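Local coordinates for protein NAD nucleotidase (Haemophilus influenzae, PDB 3ZTV) that degrades NAD to adenosine and nicotinamide riboside as a periplasmic zinc-dependent 5'-nucleotidase, with pyrophosphatase activity on NAD(P) and phosphatase activity on mononucleotides such as AMP, at residues Ile219-Thr224 with Phe260-Trp265; Ser227-Gly232 with Pro242-Tyr247; Leu436-Met441 with Arg508-Thr513; Val446-Glu451 with Glu483-Val488. One frame throughout, in Å; residues are numbered along the deposited sequence.

Interaction 1 (Ile219-Thr224 with Phe260-Trp265)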
# COMPACT_ATOMS: atom_id res chain seq x y z
N ILE A 219 6.99 -13.91 10.92
CA ILE A 219 6.45 -15.03 10.12
C ILE A 219 7.53 -16.09 9.93
O ILE A 219 8.63 -15.79 9.45
CB ILE A 219 5.89 -14.54 8.76
CG1 ILE A 219 4.77 -13.51 8.99
CG2 ILE A 219 5.42 -15.72 7.90
CD1 ILE A 219 4.19 -12.96 7.69
N ASP A 220 7.22 -17.32 10.32
CA ASP A 220 8.21 -18.40 10.37
C ASP A 220 8.33 -19.26 9.12
O ASP A 220 9.44 -19.64 8.73
CB ASP A 220 7.91 -19.28 11.58
CG ASP A 220 7.99 -18.50 12.88
OD1 ASP A 220 9.06 -17.97 13.19
OD2 ASP A 220 6.98 -18.38 13.61
N VAL A 221 7.19 -19.58 8.50
CA VAL A 221 7.16 -20.45 7.32
C VAL A 221 6.16 -19.87 6.31
O VAL A 221 5.04 -19.49 6.69
CB VAL A 221 6.75 -21.92 7.66
CG1 VAL A 221 6.81 -22.82 6.43
CG2 VAL A 221 7.67 -22.48 8.75
N ILE A 222 6.57 -19.79 5.05
CA ILE A 222 5.67 -19.33 3.99
C ILE A 222 5.47 -20.43 2.95
O ILE A 222 6.35 -20.72 2.12
CB ILE A 222 6.18 -18.04 3.32
CG1 ILE A 222 6.54 -16.97 4.36
CG2 ILE A 222 5.14 -17.53 2.31
CD1 ILE A 222 7.14 -15.70 3.79
N VAL A 223 4.30 -21.04 2.99
CA VAL A 223 3.91 -22.15 2.13
C VAL A 223 3.31 -21.52 0.88
O VAL A 223 2.32 -20.78 0.97
CB VAL A 223 2.87 -23.06 2.84
CG1 VAL A 223 2.47 -24.25 1.96
CG2 VAL A 223 3.42 -23.53 4.20
N THR A 224 3.92 -21.80 -0.27
CA THR A 224 3.73 -21.00 -1.48
C THR A 224 2.88 -21.65 -2.57
O THR A 224 2.95 -22.87 -2.81
CB THR A 224 5.12 -20.67 -2.08
OG1 THR A 224 5.86 -19.89 -1.13
CG2 THR A 224 5.03 -19.91 -3.38
N PHE A 260 11.39 -19.74 6.45
CA PHE A 260 11.48 -20.79 5.43
C PHE A 260 10.37 -20.61 4.40
O PHE A 260 9.25 -20.28 4.76
CB PHE A 260 11.43 -22.16 6.10
CG PHE A 260 12.57 -22.38 7.05
CD1 PHE A 260 13.80 -22.79 6.58
CD2 PHE A 260 12.43 -22.09 8.40
CE1 PHE A 260 14.88 -22.96 7.44
CE2 PHE A 260 13.52 -22.26 9.27
CZ PHE A 260 14.73 -22.69 8.79
N VAL A 261 10.71 -20.81 3.13
CA VAL A 261 9.77 -20.62 2.02
C VAL A 261 9.84 -21.83 1.10
O VAL A 261 10.93 -22.28 0.73
CB VAL A 261 10.17 -19.37 1.19
CG1 VAL A 261 9.24 -19.18 -0.01
CG2 VAL A 261 10.22 -18.12 2.07
N MET A 262 8.69 -22.38 0.71
CA MET A 262 8.72 -23.51 -0.21
C MET A 262 7.41 -23.66 -0.98
O MET A 262 6.34 -23.32 -0.48
CB MET A 262 9.06 -24.82 0.51
CG MET A 262 7.98 -25.40 1.38
SD MET A 262 7.65 -24.48 2.90
CE MET A 262 6.64 -25.70 3.76
N GLU A 263 7.52 -24.18 -2.21
CA GLU A 263 6.39 -24.49 -3.08
C GLU A 263 6.47 -25.98 -3.44
O GLU A 263 7.51 -26.64 -3.20
CB GLU A 263 6.45 -23.63 -4.35
CG GLU A 263 5.18 -23.61 -5.18
CD GLU A 263 5.16 -22.51 -6.21
OE1 GLU A 263 6.23 -22.02 -6.62
OE2 GLU A 263 4.06 -22.10 -6.62
N GLY A 264 5.38 -26.51 -4.00
CA GLY A 264 5.27 -27.92 -4.35
C GLY A 264 4.96 -28.16 -5.82
O GLY A 264 4.08 -28.95 -6.18
N TRP A 265 5.71 -27.49 -6.69
CA TRP A 265 5.55 -27.67 -8.14
C TRP A 265 4.11 -27.30 -8.54
O TRP A 265 3.64 -26.22 -8.18
CB TRP A 265 5.96 -29.09 -8.57
CG TRP A 265 6.47 -29.20 -9.99
CD1 TRP A 265 6.66 -28.18 -10.88
CD2 TRP A 265 6.89 -30.40 -10.66
NE1 TRP A 265 7.16 -28.68 -12.07
CE2 TRP A 265 7.30 -30.04 -11.95
CE3 TRP A 265 6.95 -31.75 -10.28
CZ2 TRP A 265 7.76 -30.98 -12.88
CZ3 TRP A 265 7.40 -32.67 -11.19
CH2 TRP A 265 7.80 -32.29 -12.49
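Ile222 is gripped through both its backbone N-H and its carbonyl by the strand beside it: its N donates to Phe260 O at 2.7 Å, and its O accepts from Met262 N at 3.2 Å. The run continues with Phe260 N to Asp220 O before it and Thr224 N to Met262 O after it, the pattern of two parallel beta-strands, whose axes here diverge by only 13°. A short CA-H...O contact, Val221 CA to Phe260 O at 3.3 Å, shares the carbonyl that Ile222 N uses.

Apolar packing on the face of Val221, Val223 and Met262 centres on one methyl group. Met262 CG sits between the backbone N and the carbonyl carbon (chi1 73°) and the chain bends again at chi2; CE then lies 3.9 Å from Val221 CG1 and equally far from Val223 CG2, bridging two residues of the neighbouring strand.

The other face carries polar residues. In van der Waals contact, Thr224 OG1 meets Val261 CG1 at 3.6 Å and Thr224 CG2 lies 3.8 Å from Glu263 CD, the Thr224 and Glu263 side chains crossing at about a right angle. Thr224 OG1 bonds to Asn209 ND2. Glu263 OE1 is hydrogen-bonded to Ser227 OG and Tyr229 N, and OE2 to His228 N, tying the strand to the loop beyond Thr224, close to the zinc ligand Asp20.

Both are inner strands in a six-stranded mixed sheet of the calcineurin-like metallophosphoesterase domain: strand 198-203 flanks 221-224, strand 249-252 flanks 258-263, and helix 206-215 packs on Ile222 and Val261.

Interaction 2 (Ser227-Gly232 with Pro242-Tyr247)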
# COMPACT_ATOMS: atom_id res chain seq x y z
N SER A 227 3.53 -19.70 -8.51
CA SER A 227 4.68 -19.75 -9.41
C SER A 227 4.92 -21.13 -10.06
O SER A 227 5.60 -21.21 -11.08
CB SER A 227 5.95 -19.25 -8.70
OG SER A 227 5.99 -19.59 -7.31
N HIS A 228 4.34 -22.19 -9.49
CA HIS A 228 4.45 -23.54 -10.06
C HIS A 228 5.91 -24.07 -10.04
O HIS A 228 6.27 -24.97 -10.80
CB HIS A 228 3.95 -23.57 -11.52
CG HIS A 228 2.46 -23.43 -11.72
ND1 HIS A 228 1.59 -22.78 -10.86
CD2 HIS A 228 1.70 -23.84 -12.76
CE1 HIS A 228 0.37 -22.82 -11.37
NE2 HIS A 228 0.41 -23.47 -12.51
N TYR A 229 6.76 -23.52 -9.17
CA TYR A 229 8.16 -23.95 -9.11
C TYR A 229 8.34 -25.26 -8.37
O TYR A 229 7.80 -25.45 -7.27
CB TYR A 229 9.02 -22.91 -8.40
CG TYR A 229 9.22 -21.59 -9.11
CD1 TYR A 229 8.94 -21.44 -10.46
CD2 TYR A 229 9.70 -20.49 -8.41
CE1 TYR A 229 9.14 -20.21 -11.10
CE2 TYR A 229 9.92 -19.28 -9.04
CZ TYR A 229 9.62 -19.14 -10.37
OH TYR A 229 9.82 -17.92 -10.99
N LEU A 230 9.13 -26.16 -8.97
CA LEU A 230 9.61 -27.35 -8.26
C LEU A 230 10.75 -26.93 -7.33
O LEU A 230 11.82 -26.50 -7.79
CB LEU A 230 10.09 -28.43 -9.24
CG LEU A 230 10.68 -29.70 -8.62
CD1 LEU A 230 9.69 -30.43 -7.71
CD2 LEU A 230 11.21 -30.65 -9.70
N TYR A 231 10.52 -27.03 -6.02
CA TYR A 231 11.60 -26.89 -5.04
C TYR A 231 12.05 -28.33 -4.80
O TYR A 231 11.25 -29.19 -4.43
CB TYR A 231 11.09 -26.26 -3.73
CG TYR A 231 10.85 -24.75 -3.72
CD1 TYR A 231 10.00 -24.15 -4.65
CD2 TYR A 231 11.44 -23.94 -2.76
CE1 TYR A 231 9.74 -22.79 -4.62
CE2 TYR A 231 11.19 -22.57 -2.72
CZ TYR A 231 10.35 -22.01 -3.65
OH TYR A 231 10.10 -20.65 -3.59
N GLY A 232 13.34 -28.58 -5.00
CA GLY A 232 13.82 -29.95 -5.02
C GLY A 232 15.12 -30.18 -4.26
O GLY A 232 15.42 -29.51 -3.26
N PRO A 242 12.70 -30.21 -13.39
CA PRO A 242 12.95 -28.77 -13.48
C PRO A 242 13.05 -28.08 -12.11
O PRO A 242 12.25 -27.20 -11.74
CB PRO A 242 11.76 -28.26 -14.29
CG PRO A 242 10.67 -29.21 -13.95
CD PRO A 242 11.33 -30.56 -13.80
N VAL A 243 14.06 -28.47 -11.35
CA VAL A 243 14.27 -27.94 -10.01
C VAL A 243 14.72 -26.49 -10.07
O VAL A 243 15.72 -26.17 -10.72
CB VAL A 243 15.30 -28.78 -9.25
CG1 VAL A 243 15.56 -28.16 -7.88
CG2 VAL A 243 14.82 -30.21 -9.11
N ILE A 244 13.99 -25.61 -9.39
CA ILE A 244 14.29 -24.19 -9.40
C ILE A 244 15.08 -23.76 -8.16
O ILE A 244 16.05 -23.01 -8.26
CB ILE A 244 13.00 -23.34 -9.50
CG1 ILE A 244 12.17 -23.77 -10.71
CG2 ILE A 244 13.33 -21.85 -9.59
CD1 ILE A 244 12.91 -23.69 -12.04
N TYR A 245 14.66 -24.26 -7.00
CA TYR A 245 15.26 -23.93 -5.72
C TYR A 245 15.37 -25.18 -4.87
O TYR A 245 14.68 -26.16 -5.13
CB TYR A 245 14.37 -22.95 -4.97
CG TYR A 245 14.25 -21.57 -5.57
CD1 TYR A 245 15.38 -20.79 -5.77
CD2 TYR A 245 13.01 -21.03 -5.88
CE1 TYR A 245 15.29 -19.52 -6.30
CE2 TYR A 245 12.90 -19.75 -6.41
CZ TYR A 245 14.04 -19.00 -6.62
OH TYR A 245 13.92 -17.72 -7.14
N GLU A 246 16.21 -25.14 -3.84
CA GLU A 246 16.25 -26.19 -2.83
C GLU A 246 15.00 -26.18 -1.96
O GLU A 246 14.47 -25.11 -1.62
CB GLU A 246 17.51 -26.04 -1.97
CG GLU A 246 17.82 -27.22 -1.07
CD GLU A 246 18.38 -28.42 -1.81
OE1 GLU A 246 18.88 -28.27 -2.95
OE2 GLU A 246 18.31 -29.53 -1.25
N TYR A 247 14.53 -27.36 -1.59
CA TYR A 247 13.39 -27.50 -0.69
C TYR A 247 13.88 -27.57 0.76
O TYR A 247 14.54 -28.54 1.13
CB TYR A 247 12.61 -28.79 -1.04
CG TYR A 247 11.34 -28.93 -0.24
CD1 TYR A 247 11.35 -29.52 1.01
CD2 TYR A 247 10.13 -28.43 -0.72
CE1 TYR A 247 10.20 -29.61 1.78
CE2 TYR A 247 8.97 -28.52 0.02
CZ TYR A 247 9.01 -29.10 1.28
OH TYR A 247 7.88 -29.19 2.06
O HOH W 1 9.75 -25.91 -11.85
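Ile244 CG2 lies over one face of the Tyr229 ring, 4.2 Å from its centroid, while Ser227 CB covers the opposite face above the centre. The same Ile244 CG2 also lies over one face of the Tyr245 ring, toward its rim. The Tyr231 ring carries Tyr245 CB over one face, 4.0 Å from the centroid, and has Tyr229 O in plane at its edge. Together Tyr229, Tyr231 and Tyr245 form an aromatic cluster in the metallophosphoesterase domain, joining short parallel strand pieces. Tyr231 and Tyr245 lie side by side and point the same way, their planes at 55°, with Tyr231 CZ 3.6 Å from Tyr245 CD2. The Tyr231 hydroxyl is bonded to Ser206 OG, on helix 206-215.

The backbones are joined by Ile244 N to Leu230 O, a nearly straight bond of 2.8 Å, and by Gly232, whose N donates to Tyr245 O and whose O accepts from Tyr247 N. The backbone changes direction at Tyr245, and Tyr245 N is buried without a hydrogen-bond partner. Val243 CG1 packs against Gly232 N at 3.7 Å, while its CG2 touches Leu230 CD2. At the Pro242 end a water bridges the two backbones: it accepts from Leu230 N at 3.0 Å and donates to Pro242 O at 2.8 Å.

Interaction 3 (Leu436-Met441 with Arg508-Thr513)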
# COMPACT_ATOMS: atom_id res chain seq x y z
N LEU A 436 -1.95 -19.44 -22.65
CA LEU A 436 -1.80 -18.05 -23.04
C LEU A 436 -0.65 -17.40 -22.25
O LEU A 436 -0.57 -17.54 -21.02
CB LEU A 436 -3.10 -17.30 -22.79
CG LEU A 436 -3.14 -15.80 -23.10
CD1 LEU A 436 -2.98 -15.54 -24.59
CD2 LEU A 436 -4.45 -15.22 -22.61
N TYR A 437 0.21 -16.68 -22.96
CA TYR A 437 1.40 -16.04 -22.39
C TYR A 437 1.37 -14.56 -22.79
O TYR A 437 1.06 -14.24 -23.94
CB TYR A 437 2.66 -16.70 -22.98
CG TYR A 437 3.91 -16.46 -22.17
CD1 TYR A 437 4.59 -15.25 -22.25
CD2 TYR A 437 4.40 -17.43 -21.30
CE1 TYR A 437 5.73 -15.02 -21.48
CE2 TYR A 437 5.53 -17.20 -20.54
CZ TYR A 437 6.19 -16.00 -20.64
OH TYR A 437 7.32 -15.76 -19.88
N THR A 438 1.68 -13.64 -21.87
CA THR A 438 1.68 -12.22 -22.22
C THR A 438 3.02 -11.53 -22.02
O THR A 438 3.82 -11.93 -21.17
CB THR A 438 0.59 -11.40 -21.47
OG1 THR A 438 0.91 -11.32 -20.07
CG2 THR A 438 -0.79 -12.01 -21.65
N TYR A 439 3.24 -10.49 -22.82
CA TYR A 439 4.34 -9.56 -22.66
C TYR A 439 3.81 -8.14 -22.72
O TYR A 439 2.80 -7.87 -23.38
CB TYR A 439 5.35 -9.70 -23.80
CG TYR A 439 6.17 -10.97 -23.80
CD1 TYR A 439 7.10 -11.22 -22.79
CD2 TYR A 439 6.06 -11.89 -24.84
CE1 TYR A 439 7.86 -12.36 -22.80
CE2 TYR A 439 6.82 -13.05 -24.85
CZ TYR A 439 7.73 -13.27 -23.83
OH TYR A 439 8.49 -14.41 -23.83
N LYS A 440 4.49 -7.22 -22.03
CA LYS A 440 4.19 -5.80 -22.13
C LYS A 440 5.31 -5.20 -22.97
O LYS A 440 6.46 -5.19 -22.55
CB LYS A 440 4.17 -5.17 -20.74
CG LYS A 440 3.79 -3.69 -20.72
CD LYS A 440 2.30 -3.50 -20.97
CE LYS A 440 1.88 -2.07 -20.66
NZ LYS A 440 0.45 -1.82 -20.99
N MET A 441 4.99 -4.73 -24.17
CA MET A 441 6.02 -4.44 -25.16
C MET A 441 5.64 -3.28 -26.08
O MET A 441 4.48 -3.12 -26.44
CB MET A 441 6.32 -5.70 -25.99
CG MET A 441 5.10 -6.27 -26.71
SD MET A 441 5.34 -7.90 -27.46
CE MET A 441 6.53 -7.53 -28.74
N ARG A 508 3.43 1.12 -25.03
CA ARG A 508 3.60 -0.24 -24.53
C ARG A 508 2.26 -0.96 -24.51
O ARG A 508 1.34 -0.56 -23.80
CB ARG A 508 4.24 -0.22 -23.14
CG ARG A 508 5.68 0.28 -23.13
CD ARG A 508 6.25 0.42 -21.73
NE ARG A 508 6.62 -0.87 -21.13
CZ ARG A 508 6.18 -1.31 -19.96
NH1 ARG A 508 5.34 -0.57 -19.25
NH2 ARG A 508 6.57 -2.49 -19.50
N TYR A 509 2.16 -2.01 -25.32
CA TYR A 509 0.94 -2.81 -25.43
C TYR A 509 1.05 -4.08 -24.60
O TYR A 509 2.13 -4.65 -24.47
CB TYR A 509 0.71 -3.20 -26.90
CG TYR A 509 0.44 -2.02 -27.81
CD1 TYR A 509 1.49 -1.37 -28.45
CD2 TYR A 509 -0.84 -1.56 -28.02
CE1 TYR A 509 1.25 -0.28 -29.27
CE2 TYR A 509 -1.09 -0.48 -28.85
CZ TYR A 509 -0.04 0.16 -29.47
OH TYR A 509 -0.29 1.24 -30.29
N LEU A 510 -0.08 -4.53 -24.06
CA LEU A 510 -0.13 -5.87 -23.47
C LEU A 510 -0.51 -6.84 -24.57
O LEU A 510 -1.62 -6.77 -25.13
CB LEU A 510 -1.10 -5.95 -22.30
CG LEU A 510 -1.10 -7.29 -21.54
CD1 LEU A 510 0.23 -7.54 -20.88
CD2 LEU A 510 -2.21 -7.31 -20.51
N VAL A 511 0.42 -7.74 -24.88
CA VAL A 511 0.31 -8.63 -26.02
C VAL A 511 0.20 -10.08 -25.54
O VAL A 511 1.00 -10.53 -24.71
CB VAL A 511 1.55 -8.50 -26.93
CG1 VAL A 511 1.53 -9.54 -28.03
CG2 VAL A 511 1.63 -7.07 -27.50
N GLY A 512 -0.81 -10.79 -26.04
CA GLY A 512 -0.97 -12.20 -25.72
C GLY A 512 -0.60 -13.09 -26.89
O GLY A 512 -0.87 -12.76 -28.05
N THR A 513 0.02 -14.23 -26.60
CA THR A 513 0.36 -15.20 -27.63
C THR A 513 0.35 -16.59 -26.98
O THR A 513 0.02 -16.70 -25.80
CB THR A 513 1.70 -14.85 -28.29
OG1 THR A 513 1.89 -15.65 -29.46
CG2 THR A 513 2.85 -15.08 -27.33
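Tyr437, Tyr439 and Met441 each form a hydrogen-bonded pair, with Thr513, Val511 and Tyr509 in turn, giving six backbone bonds between antiparallel strands whose axes run at 168°. All six are fairly straight at the hydrogen, Val511 N to Tyr439 O (2.8 Å) especially so; Tyr509 N differs in lying above the carbonyl plane of Met441. Thr438, in a non-hydrogen-bonded pair with Gly512, makes a CA-H...O contact to Val511 O at 3.1 Å.

Lys440 and Arg508 cross at about a right angle. Lys440 CG, anti to the backbone N (chi1 -176°), rests over one face of the guanidinium, off its centre and 3.3 Å from Arg508 NH2. The bend at chi2 sets CD beside Tyr509 O, and the extended remainder ends with NZ bonded to Arg508 O at 3.2 Å, well out of the carbonyl plane. The charged ends do not touch, Lys440 NZ lying 5.3 Å from Arg508 NH1, and Arg508 NH2 forms a salt bridge with Glu537, which probably offsets its charge.

On the face of Lys440, Leu510 CD1 packs beside Thr438 CB at 3.9 Å; on the opposite face Met441 CG meets Val511 CG2 at 3.6 Å, with SD against the same methyl. Leu436 CD1 reaches Thr513 O at 3.4 Å.

These are inner strands of the mixed five-stranded sheet of the C-terminal, substrate-binding domain. Strand 539-544 borders 435-442 and strand 404-408 borders 508-514, with Thr513 OG1 bonded to Ile406 O. Helix 525-530 packs on Met441 and Thr513, and Tyr439 OH holds Ala518 O in the short helix 515-518 of the substrate site.

Interaction 4 (Val446-Glu451 with Glu483-Val488)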
# COMPACT_ATOMS: atom_id res chain seq x y z
N VAL A 446 6.30 -5.03 -31.53
CA VAL A 446 5.17 -5.75 -32.12
C VAL A 446 5.39 -5.85 -33.63
O VAL A 446 5.23 -6.92 -34.21
CB VAL A 446 3.82 -5.08 -31.82
CG1 VAL A 446 2.69 -5.82 -32.55
CG2 VAL A 446 3.56 -5.06 -30.31
N LYS A 447 5.77 -4.74 -34.25
CA LYS A 447 6.10 -4.75 -35.67
C LYS A 447 7.20 -5.77 -35.95
O LYS A 447 7.09 -6.58 -36.88
CB LYS A 447 6.53 -3.36 -36.15
CG LYS A 447 5.40 -2.34 -36.25
CD LYS A 447 5.93 -0.99 -36.73
CE LYS A 447 4.81 0.01 -36.99
NZ LYS A 447 5.33 1.39 -37.27
N GLN A 448 8.26 -5.73 -35.14
CA GLN A 448 9.39 -6.62 -35.36
C GLN A 448 9.03 -8.10 -35.26
O GLN A 448 9.51 -8.92 -36.04
CB GLN A 448 10.55 -6.28 -34.42
CG GLN A 448 11.83 -7.00 -34.79
CD GLN A 448 12.30 -6.65 -36.19
OE1 GLN A 448 12.59 -5.49 -36.49
NE2 GLN A 448 12.38 -7.65 -37.06
N VAL A 449 8.19 -8.47 -34.29
CA VAL A 449 7.85 -9.88 -34.17
C VAL A 449 7.03 -10.37 -35.38
O VAL A 449 7.20 -11.50 -35.82
CB VAL A 449 7.18 -10.25 -32.82
CG1 VAL A 449 5.74 -9.79 -32.77
CG2 VAL A 449 7.26 -11.76 -32.58
N LEU A 450 6.17 -9.51 -35.93
CA LEU A 450 5.45 -9.84 -37.16
C LEU A 450 6.43 -10.03 -38.31
O LEU A 450 6.30 -10.96 -39.11
CB LEU A 450 4.42 -8.77 -37.52
CG LEU A 450 3.26 -8.59 -36.54
CD1 LEU A 450 2.36 -7.43 -36.96
CD2 LEU A 450 2.45 -9.88 -36.43
N GLU A 451 7.42 -9.15 -38.39
CA GLU A 451 8.45 -9.28 -39.42
C GLU A 451 9.21 -10.60 -39.25
O GLU A 451 9.48 -11.31 -40.23
CB GLU A 451 9.41 -8.08 -39.39
CG GLU A 451 8.78 -6.72 -39.71
CD GLU A 451 8.63 -6.44 -41.21
OE1 GLU A 451 9.10 -7.25 -42.04
OE2 GLU A 451 8.06 -5.37 -41.55
N GLU A 483 14.42 -1.29 -47.17
CA GLU A 483 14.87 -1.34 -45.78
C GLU A 483 14.75 -2.74 -45.18
O GLU A 483 15.02 -2.94 -44.00
CB GLU A 483 14.10 -0.33 -44.93
CG GLU A 483 14.30 1.12 -45.35
CD GLU A 483 15.72 1.61 -45.10
OE1 GLU A 483 16.46 0.94 -44.34
OE2 GLU A 483 16.10 2.66 -45.66
N GLY A 484 14.34 -3.70 -46.01
CA GLY A 484 14.24 -5.09 -45.58
C GLY A 484 12.94 -5.44 -44.88
O GLY A 484 12.82 -6.52 -44.29
N LYS A 485 11.96 -4.54 -44.95
CA LYS A 485 10.69 -4.71 -44.24
C LYS A 485 9.55 -5.15 -45.15
O LYS A 485 9.45 -4.70 -46.30
CB LYS A 485 10.30 -3.41 -43.54
CG LYS A 485 11.34 -2.89 -42.56
CD LYS A 485 11.51 -3.84 -41.36
CE LYS A 485 12.55 -3.31 -40.39
NZ LYS A 485 12.57 -4.07 -39.10
N ARG A 486 8.70 -6.04 -44.64
CA ARG A 486 7.52 -6.47 -45.38
C ARG A 486 6.24 -5.73 -44.98
O ARG A 486 5.28 -5.67 -45.76
CB ARG A 486 7.30 -7.99 -45.23
CG ARG A 486 8.39 -8.85 -45.84
CD ARG A 486 7.98 -10.33 -45.84
NE ARG A 486 8.95 -11.17 -46.54
CZ ARG A 486 10.07 -11.65 -46.00
NH1 ARG A 486 10.38 -11.37 -44.74
NH2 ARG A 486 10.88 -12.41 -46.72
N LEU A 487 6.20 -5.19 -43.77
CA LEU A 487 4.99 -4.52 -43.29
C LEU A 487 4.67 -3.25 -44.06
O LEU A 487 5.55 -2.43 -44.34
CB LEU A 487 5.06 -4.24 -41.79
CG LEU A 487 4.87 -5.45 -40.87
CD1 LEU A 487 5.18 -5.06 -39.43
CD2 LEU A 487 3.47 -6.01 -40.98
N VAL A 488 3.39 -3.09 -44.39
CA VAL A 488 2.89 -1.91 -45.09
C VAL A 488 2.10 -1.02 -44.13
O VAL A 488 2.27 0.20 -44.11
CB VAL A 488 1.99 -2.31 -46.28
CG1 VAL A 488 1.29 -1.10 -46.89
CG2 VAL A 488 2.81 -3.04 -47.33
O HOH W 2 13.23 -6.76 -39.84
O HOH W 3 9.08 -9.94 -42.69
O HOH W 4 11.81 -7.77 -41.98
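Glu451 grips two successive backbone N-H groups with its two carboxylate oxygens: OE1 takes Arg486 N at 2.9 Å through its syn lone pair, and OE2 takes Leu487 N at 2.9 Å, also on the syn side but with the donor 34° out of the carboxylate plane. This bidentate clasp, in the 5'-nucleotidase C-terminal domain, fastens helix 443-460 to the turn leading into strand 487-493. In the Glu451 side chain the bend at chi2 (-82°) brings CD toward the Arg486 and Leu487 amides.

Leu487 packs against OE2. Its CB is 3.2 Å from Glu451 OE2, and CD1 extends to the helix backbone, 3.5 Å from Lys447 O, with Lys447 CB and Leu450 CB close by. On the OE2 side the buried carboxylate thus has an apolar wall as well as an amide donor.

Waters add a further layer. One donates to both Glu451 OE1 and Gly484 O, so OE1 is held by solvent as well as by Arg486 N. Gly484 itself has a positive phi of 84°, within the turn that precedes the bound amides.

Farther out, Arg486 is anchored by NE to Glu478 O and by NH1 to Gln455 OE1, while Lys447 NZ makes a salt bridge with Asp505. Gln448 NE2 bonds to Asp452 OD1, and a water accepts from both that NE2 and Lys485 NZ, linking helix and turn. Another water donates to Glu451 O and OE1, each at 2.8 Å, and accepts from Arg486 NH1 in the plane of the guanidinium.

In the fold
Interactions 1 and 2 belong to the metallophosphoesterase domain and meet through the Glu263 carboxylate; interaction 2 is nested in the chain loop that interaction 1 closes. Interactions 3 and 4 are related likewise in the C-terminal domain, where strand 435-442 runs directly into helix 443-460, but there the meeting is apolar, Val511 packing on Val446. The two sheet pairings, 1 parallel and 3 antiparallel, are buried and rest on regular backbone bonds. Interaction 2, partly buried, adds an aromatic cluster and a bridging water, while peripheral interaction 4 relies on a carboxylate and ordered waters. Centres of 1 and 4 lie about 45 Å apart.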